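Nitroreductase family protein (Lactobacillus plantarum, PDB 4QLX) uses FMN to reduce enone fatty acids, probably with NADH as electron donor, in a bacterial pathway that saturates and detoxifies polyunsaturated fatty acids. Local coordinates at residues Y103-N108 with I124-L129; T145-S149 with P190-I194. Residue numbers count along the deposited sequence, not the author numbering.

Contact 1 of 2, residues Y103-N108 with I124-L129. With KTC (10-oxooctadecanoic acid), chain D.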
ATOM      1  N   TYR A 103      12.477  15.291  12.277  1.00 25.01           N
ATOM      2  CA  TYR A 103      11.812  14.425  13.255  1.00 24.30           C
ATOM      3  C   TYR A 103      11.485  15.170  14.550  1.00 28.18           C
ATOM      4  O   TYR A 103      10.325  15.242  14.955  1.00 24.96           O
ATOM      5  CB  TYR A 103      12.684  13.197  13.560  1.00 24.39           C
ATOM      6  CG  TYR A 103      11.987  12.106  14.364  1.00 25.80           C
ATOM      7  CD1 TYR A 103      11.607  12.310  15.692  1.00 26.44           C
ATOM      8  CD2 TYR A 103      11.737  10.871  13.809  1.00 21.50           C
ATOM      9  CE1 TYR A 103      10.971  11.313  16.424  1.00 24.78           C
ATOM     10  CE2 TYR A 103      11.109   9.872  14.529  1.00 23.31           C
ATOM     11  CZ  TYR A 103      10.727  10.098  15.834  1.00 26.99           C
ATOM     12  OH  TYR A 103      10.097   9.101  16.537  1.00 29.39           O
ATOM     13  N   ARG A 104      12.510  15.730  15.188  1.00 28.10           N
ATOM     14  CA  ARG A 104      12.341  16.353  16.502  1.00 33.25           C
ATOM     15  C   ARG A 104      11.357  17.525  16.481  1.00 32.72           C
ATOM     16  O   ARG A 104      10.559  17.684  17.400  1.00 33.15           O
ATOM     17  CB  ARG A 104      13.694  16.820  17.045  1.00 31.14           C
ATOM     18  CG  ARG A 104      13.608  17.463  18.430  1.00 36.34           C
ATOM     19  CD  ARG A 104      14.976  17.885  18.920  1.00 36.23           C
ATOM     20  NE  ARG A 104      15.936  16.786  18.876  1.00 38.19           N
ATOM     21  CZ  ARG A 104      16.077  15.883  19.843  1.00 43.28           C
ATOM     22  NH1 ARG A 104      15.315  15.942  20.929  1.00 39.68           N
ATOM     23  NH2 ARG A 104      16.979  14.917  19.723  1.00 47.97           N
ATOM     24  N   ASP A 105      11.416  18.339  15.431  1.00 33.61           N
ATOM     25  CA  ASP A 105      10.549  19.514  15.312  1.00 36.06           C
ATOM     26  C   ASP A 105       9.101  19.103  15.092  1.00 33.46           C
ATOM     27  O   ASP A 105       8.175  19.645  15.703  1.00 36.58           O
ATOM     28  CB  ASP A 105      11.008  20.409  14.157  1.00 37.70           C
ATOM     29  CG  ASP A 105      12.291  21.148  14.469  1.00 44.92           C
ATOM     30  OD1 ASP A 105      12.528  21.449  15.658  1.00 42.33           O
ATOM     31  OD2 ASP A 105      13.057  21.431  13.525  1.00 51.51           O
ATOM     32  N   VAL A 106       8.929  18.143  14.195  1.00 33.27           N
ATOM     33  CA  VAL A 106       7.627  17.590  13.858  1.00 32.24           C
ATOM     34  C   VAL A 106       6.872  16.994  15.058  1.00 35.39           C
ATOM     35  O   VAL A 106       5.687  17.288  15.265  1.00 33.06           O
ATOM     36  CB  VAL A 106       7.792  16.527  12.761  1.00 31.86           C
ATOM     37  CG1 VAL A 106       6.816  15.392  12.934  1.00 31.70           C
ATOM     38  CG2 VAL A 106       7.656  17.174  11.381  1.00 32.86           C
ATOM     39  N   TRP A 107       7.537  16.166  15.858  1.00 27.90           N
ATOM     40  CA  TRP A 107       6.847  15.578  16.996  1.00 28.79           C
ATOM     41  C   TRP A 107       6.739  16.589  18.156  1.00 30.55           C
ATOM     42  O   TRP A 107       5.839  16.490  18.993  1.00 27.51           O
ATOM     43  CB  TRP A 107       7.524  14.260  17.398  1.00 26.28           C
ATOM     44  CG  TRP A 107       7.089  13.201  16.427  1.00 24.30           C
ATOM     45  CD1 TRP A 107       7.812  12.675  15.387  1.00 26.55           C
ATOM     46  CD2 TRP A 107       5.790  12.605  16.352  1.00 24.48           C
ATOM     47  NE1 TRP A 107       7.039  11.766  14.681  1.00 23.62           N
ATOM     48  CE2 TRP A 107       5.793  11.711  15.256  1.00 22.12           C
ATOM     49  CE3 TRP A 107       4.620  12.732  17.116  1.00 20.90           C
ATOM     50  CZ2 TRP A 107       4.684  10.950  14.915  1.00 21.73           C
ATOM     51  CZ3 TRP A 107       3.516  11.985  16.766  1.00 24.99           C
ATOM     52  CH2 TRP A 107       3.556  11.099  15.680  1.00 23.32           C
ATOM     53  N   ASN A 108       7.605  17.599  18.170  1.00 30.83           N
ATOM     54  CA  ASN A 108       7.434  18.698  19.125  1.00 33.28           C
ATOM     55  C   ASN A 108       6.173  19.512  18.821  1.00 34.53           C
ATOM     56  O   ASN A 108       5.538  20.042  19.733  1.00 33.77           O
ATOM     57  CB  ASN A 108       8.654  19.623  19.132  1.00 32.58           C
ATOM     58  CG  ASN A 108       9.812  19.060  19.941  1.00 36.06           C
ATOM     59  OD1 ASN A 108       9.616  18.251  20.846  1.00 40.69           O
ATOM     60  ND2 ASN A 108      11.028  19.487  19.614  1.00 36.03           N
ATOM     61  N   ILE A 124       8.590   8.959  22.393  1.00 22.76           N
ATOM     62  CA  ILE A 124       8.697   8.936  20.932  1.00 26.37           C
ATOM     63  C   ILE A 124      10.079   9.390  20.454  1.00 27.28           C
ATOM     64  O   ILE A 124      10.703   8.724  19.620  1.00 27.29           O
ATOM     65  CB  ILE A 124       7.614   9.816  20.279  1.00 23.72           C
ATOM     66  CG1 ILE A 124       6.219   9.357  20.714  1.00 27.38           C
ATOM     67  CG2 ILE A 124       7.722   9.784  18.741  1.00 25.28           C
ATOM     68  CD1 ILE A 124       5.114  10.307  20.291  1.00 26.87           C
ATOM     69  N   LEU A 125      10.561  10.508  20.993  1.00 24.78           N
ATOM     70  CA  LEU A 125      11.883  11.016  20.634  1.00 28.71           C
ATOM     71  C   LEU A 125      12.988  10.089  21.130  1.00 30.28           C
ATOM     72  O   LEU A 125      13.939   9.810  20.401  1.00 30.70           O
ATOM     73  CB  LEU A 125      12.104  12.427  21.194  1.00 27.95           C
ATOM     74  CG  LEU A 125      11.205  13.554  20.677  1.00 28.89           C
ATOM     75  CD1 LEU A 125      11.361  14.810  21.526  1.00 28.32           C
ATOM     76  CD2 LEU A 125      11.518  13.856  19.223  1.00 27.23           C
ATOM     77  N   GLY A 126      12.865   9.618  22.372  1.00 34.47           N
ATOM     78  CA  GLY A 126      13.881   8.763  22.968  1.00 30.27           C
ATOM     79  C   GLY A 126      14.048   7.441  22.236  1.00 30.08           C
ATOM     80  O   GLY A 126      15.142   6.884  22.153  1.00 30.46           O
ATOM     81  N   THR A 127      12.959   6.948  21.666  1.00 28.07           N
ATOM     82  CA  THR A 127      12.946   5.591  21.140  1.00 23.51           C
ATOM     83  C   THR A 127      13.367   5.489  19.679  1.00 27.14           C
ATOM     84  O   THR A 127      14.210   4.651  19.330  1.00 22.18           O
ATOM     85  CB  THR A 127      11.549   4.970  21.313  1.00 27.40           C
ATOM     86  OG1 THR A 127      11.258   4.878  22.717  1.00 21.65           O
ATOM     87  CG2 THR A 127      11.470   3.577  20.663  1.00 21.54           C
ATOM     88  N   PHE A 128      12.801   6.335  18.826  1.00 24.75           N
ATOM     89  CA  PHE A 128      12.977   6.133  17.391  1.00 26.70           C
ATOM     90  C   PHE A 128      13.942   7.097  16.717  1.00 25.76           C
ATOM     91  O   PHE A 128      14.572   6.733  15.719  1.00 25.79           O
ATOM     92  CB  PHE A 128      11.612   6.185  16.694  1.00 20.05           C
ATOM     93  CG  PHE A 128      10.697   5.081  17.120  1.00 22.66           C
ATOM     94  CD1 PHE A 128      10.891   3.790  16.654  1.00 22.35           C
ATOM     95  CD2 PHE A 128       9.664   5.321  18.016  1.00 21.95           C
ATOM     96  CE1 PHE A 128      10.058   2.763  17.058  1.00 20.65           C
ATOM     97  CE2 PHE A 128       8.825   4.299  18.423  1.00 20.40           C
ATOM     98  CZ  PHE A 128       9.021   3.020  17.946  1.00 19.04           C
ATOM     99  N   LEU A 129      14.065   8.314  17.238  1.00 26.09           N
ATOM    100  CA  LEU A 129      14.982   9.280  16.622  1.00 26.88           C
ATOM    101  C   LEU A 129      16.442   8.775  16.596  1.00 28.54           C
ATOM    102  O   LEU A 129      17.100   8.887  15.554  1.00 33.17           O
ATOM    103  CB  LEU A 129      14.893  10.647  17.315  1.00 27.92           C
ATOM    104  CG  LEU A 129      15.667  11.788  16.628  1.00 30.88           C
ATOM    105  CD1 LEU A 129      15.573  11.694  15.117  1.00 33.63           C
ATOM    106  CD2 LEU A 129      15.178  13.151  17.095  1.00 36.34           C
TER
HETATM  107  O1  KTC D 302      -1.099   7.537  20.632  1.00 44.62           O
HETATM  108  C17 KTC D 302      -0.366   8.407  21.095  1.00 39.28           C
HETATM  109  O   KTC D 302      -0.489   8.764  22.377  1.00 44.05           O
HETATM  110  C16 KTC D 302       0.673   9.060  20.216  1.00 33.32           C
HETATM  111  C15 KTC D 302       1.091   8.043  19.170  1.00 29.85           C
HETATM  112  C14 KTC D 302       2.599   7.918  19.141  1.00 27.32           C
HETATM  113  C13 KTC D 302       3.105   8.450  17.815  1.00 25.19           C
HETATM  114  C12 KTC D 302       3.676   7.315  16.991  1.00 26.03           C
HETATM  115  C11 KTC D 302       5.136   7.103  17.328  1.00 23.62           C
HETATM  116  C10 KTC D 302       5.860   6.692  16.057  1.00 21.50           C
HETATM  117  C9  KTC D 302       6.052   5.185  16.025  1.00 22.16           C
HETATM  118  C8  KTC D 302       6.561   4.825  14.659  1.00 18.28           C
HETATM  119  O2  KTC D 302       5.944   5.199  13.667  1.00 15.53           O
HETATM  120  C7  KTC D 302       7.824   4.003  14.553  1.00 20.08           C
HETATM  121  C6  KTC D 302       8.068   3.635  13.103  1.00 21.62           C
HETATM  122  C5  KTC D 302       9.007   2.445  12.987  1.00 22.23           C
HETATM  123  C4  KTC D 302      10.434   2.918  12.766  1.00 25.43           C
HETATM  124  C3  KTC D 302      11.399   1.737  12.669  1.00 26.23           C
HETATM  125  C2  KTC D 302      12.832   2.213  12.890  1.00 35.70           C
HETATM  126  C1  KTC D 302      13.088   3.509  12.126  1.00 37.46           C
HETATM  127  C   KTC D 302      14.531   3.964  12.210  1.00 35.90           C
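Two helical segments, Tyr103-Asn108 and Ile124-Leu129, run roughly antiparallel, their directions 148° apart and their axes 10.7 Å apart at closest approach; Arg104 and Leu125 bring their CA atoms to 6.8 Å. Tyr103 is a knob in a hole formed by Ile124, Leu125, Phe128 and Leu129. Leu129 CB lies over its ring face in a CH-pi contact, 4.2 Å from the centroid, while Leu125 CD2 reaches the ring edge, 3.8 Å from Tyr103 CE1. At the exposed margin, Leu129 CD2 lies over the Arg104 guanidinium, 3.6 Å from Arg104 NH2. Toward the ligand, Ile124 CG2 makes a second CH-pi contact with the five-membered ring of Trp107, whose NE1 is hydrogen-bonded to Cys53 O. The fatty acid runs past both helices: Trp107 CH2 is 3.4 Å from KTC C13, Ile124 CD1 3.7 Å from KTC C14, and Phe128 CE1 3.6 Å from KTC C7. Interhelical packing here is thus dispersive and aromatic, and Trp107, Ile124 and Phe128 also give the alkyl chain of the product an apolar wall.

Contact 2 of 2, residues T145-S149 with P190-I194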
ATOM      1  N   THR A 145      11.474   3.249   1.253  1.00 17.06           N
ATOM      2  CA  THR A 145      10.819   2.390   0.247  1.00 19.88           C
ATOM      3  C   THR A 145       9.452   1.897   0.741  1.00 18.50           C
ATOM      4  O   THR A 145       8.471   1.882  -0.012  1.00 18.60           O
ATOM      5  CB  THR A 145      11.715   1.175  -0.146  1.00 19.87           C
ATOM      6  OG1 THR A 145      12.900   1.633  -0.819  1.00 18.74           O
ATOM      7  CG2 THR A 145      10.968   0.204  -1.054  1.00 19.70           C
ATOM      8  N   ILE A 146       9.368   1.527   2.010  1.00 16.72           N
ATOM      9  CA  ILE A 146       8.082   1.117   2.564  1.00 18.43           C
ATOM     10  C   ILE A 146       7.030   2.234   2.499  1.00 17.22           C
ATOM     11  O   ILE A 146       5.926   1.996   2.036  1.00 16.40           O
ATOM     12  CB  ILE A 146       8.215   0.650   4.022  1.00 16.62           C
ATOM     13  CG1 ILE A 146       9.140  -0.560   4.113  1.00 22.49           C
ATOM     14  CG2 ILE A 146       6.845   0.296   4.583  1.00 18.25           C
ATOM     15  CD1 ILE A 146       9.407  -1.022   5.554  1.00 18.91           C
ATOM     16  N   ASP A 147       7.375   3.442   2.956  1.00 16.45           N
ATOM     17  CA  ASP A 147       6.459   4.591   2.864  1.00 17.59           C
ATOM     18  C   ASP A 147       5.975   4.825   1.410  1.00 14.23           C
ATOM     19  O   ASP A 147       4.802   5.094   1.157  1.00 11.44           O
ATOM     20  CB  ASP A 147       7.127   5.873   3.362  1.00 16.32           C
ATOM     21  CG  ASP A 147       7.394   5.885   4.871  1.00 19.16           C
ATOM     22  OD1 ASP A 147       7.013   4.934   5.596  1.00 17.58           O
ATOM     23  OD2 ASP A 147       8.006   6.878   5.325  1.00 21.00           O
ATOM     24  N   CYS A 148       6.899   4.737   0.464  1.00 16.95           N
ATOM     25  CA  CYS A 148       6.575   4.998  -0.938  1.00 15.96           C
ATOM     26  C   CYS A 148       5.653   3.939  -1.514  1.00 16.77           C
ATOM     27  O   CYS A 148       4.873   4.202  -2.426  1.00 16.14           O
ATOM     28  CB  CYS A 148       7.846   5.068  -1.772  1.00 17.88           C
ATOM     29  SG  CYS A 148       8.776   6.576  -1.514  1.00 18.75           S
ATOM     30  N   SER A 149       5.767   2.730  -0.985  1.00 17.69           N
ATOM     31  CA  SER A 149       4.954   1.621  -1.468  1.00 18.56           C
ATOM     32  C   SER A 149       3.535   1.722  -0.920  1.00 15.86           C
ATOM     33  O   SER A 149       2.580   1.423  -1.627  1.00 15.19           O
ATOM     34  CB  SER A 149       5.598   0.278  -1.080  1.00 17.37           C
ATOM     35  OG  SER A 149       6.935   0.201  -1.562  1.00 20.12           O
ATOM     36  N   PRO A 190      14.901   5.876  -6.112  1.00 20.59           N
ATOM     37  CA  PRO A 190      13.740   5.542  -6.938  1.00 22.03           C
ATOM     38  C   PRO A 190      12.991   4.328  -6.401  1.00 21.21           C
ATOM     39  O   PRO A 190      13.629   3.395  -5.909  1.00 27.35           O
ATOM     40  CB  PRO A 190      14.360   5.249  -8.304  1.00 22.09           C
ATOM     41  CG  PRO A 190      15.731   4.767  -7.987  1.00 25.93           C
ATOM     42  CD  PRO A 190      16.169   5.447  -6.725  1.00 26.48           C
ATOM     43  N   VAL A 191      11.665   4.339  -6.490  1.00 18.77           N
ATOM     44  CA  VAL A 191      10.875   3.210  -6.021  1.00 18.97           C
ATOM     45  C   VAL A 191       9.963   2.652  -7.119  1.00 20.69           C
ATOM     46  O   VAL A 191      10.157   1.524  -7.572  1.00 22.59           O
ATOM     47  CB  VAL A 191      10.040   3.597  -4.786  1.00 16.75           C
ATOM     48  CG1 VAL A 191       9.095   2.464  -4.388  1.00 18.00           C
ATOM     49  CG2 VAL A 191      10.975   3.965  -3.617  1.00 19.60           C
ATOM     50  N   MET A 192       8.978   3.431  -7.551  1.00 19.10           N
ATOM     51  CA  MET A 192       8.050   2.955  -8.575  1.00 21.59           C
ATOM     52  C   MET A 192       7.344   4.093  -9.302  1.00 19.92           C
ATOM     53  O   MET A 192       7.172   5.182  -8.761  1.00 19.86           O
ATOM     54  CB  MET A 192       6.996   2.008  -7.966  1.00 18.07           C
ATOM     55  CG  MET A 192       6.011   2.696  -7.008  1.00 26.03           C
ATOM     56  SD  MET A 192       4.629   1.671  -6.433  1.00 26.25           S
ATOM     57  CE  MET A 192       5.431   0.701  -5.154  1.00 24.55           C
ATOM     58  N   GLY A 193       6.932   3.825 -10.539  1.00 21.50           N
ATOM     59  CA  GLY A 193       6.061   4.735 -11.259  1.00 19.34           C
ATOM     60  C   GLY A 193       4.618   4.277 -11.149  1.00 20.15           C
ATOM     61  O   GLY A 193       4.339   3.080 -11.029  1.00 20.89           O
ATOM     62  N   ILE A 194       3.699   5.231 -11.156  1.00 16.70           N
ATOM     63  CA  ILE A 194       2.274   4.927 -11.235  1.00 17.57           C
ATOM     64  C   ILE A 194       1.732   5.565 -12.509  1.00 21.04           C
ATOM     65  O   ILE A 194       1.608   6.788 -12.584  1.00 19.38           O
ATOM     66  CB  ILE A 194       1.476   5.459 -10.025  1.00 18.57           C
ATOM     67  CG1 ILE A 194       2.050   4.968  -8.681  1.00 19.04           C
ATOM     68  CG2 ILE A 194      -0.000   5.108 -10.145  1.00 17.19           C
ATOM     69  CD1 ILE A 194       2.064   3.470  -8.493  1.00 16.21           C
TER
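In the core of this nitroreductase-family dimer, a long helix packs on the central antiparallel sheet, and the joint between Thr145-Ser149 and Pro190-Ile194 is a compact example. Helix and strand segments run almost parallel, 9° apart, with axes 8.6 Å apart at closest approach; the nearest CA atoms, those of Thr145 and Val191, are 6.3 Å apart. Val191 fills much of the gap. Val191 CG2 reaches Cys148 CB at 3.8 Å and Thr145 OG1 at 4.1 Å, and Val191 CG1 lies 4.2 Å from Ser149 OG. Met192 adds its terminal methyl, with Met192 CE 3.8 Å from Ser149 CA. Both side chains can point toward the helix because the strand is irregular here: Val191 and Met192 together face Ile93 in a classic beta bulge, and Val191 has a helix-like psi of -66°. Polar groups are satisfied along the helix: Ser149 OG donates to Thr145 O at 2.8 Å, and Thr145 OG1 is hydrogen-bonded to Lys141 O. On the helix, Ile146 points away from the strand and touches FMN. Around this joint, strand 89-96 pairs with the bulged strand, Trp58 of strand 58-63 packs on Cys148, and Ile146 of the second subunit packs on Thr145 and Met192, placing this helix-strand layer at the dimer interface.

How the contacts relate
Substrate wall and protein core are built from separate, successive parts of one nitroreductase-family fold. Contact 1 closes before contact 2 opens; its helix 118-133 is followed directly by helix 137-161, which supplies the first segment of contact 2. Their centres lie about 24 Å apart and their nearest atoms about 10 Å apart, so the two do not touch. The helical pair sits about 28 Å from the centre of the chain, whereas contact 2, about 9 Å from it, joins helix 137-161 to an inner strand of the antiparallel sheet. Both meet the second subunit, and the side chains of Phe128 and Met192 each come within about 5 Å of a bound FMN.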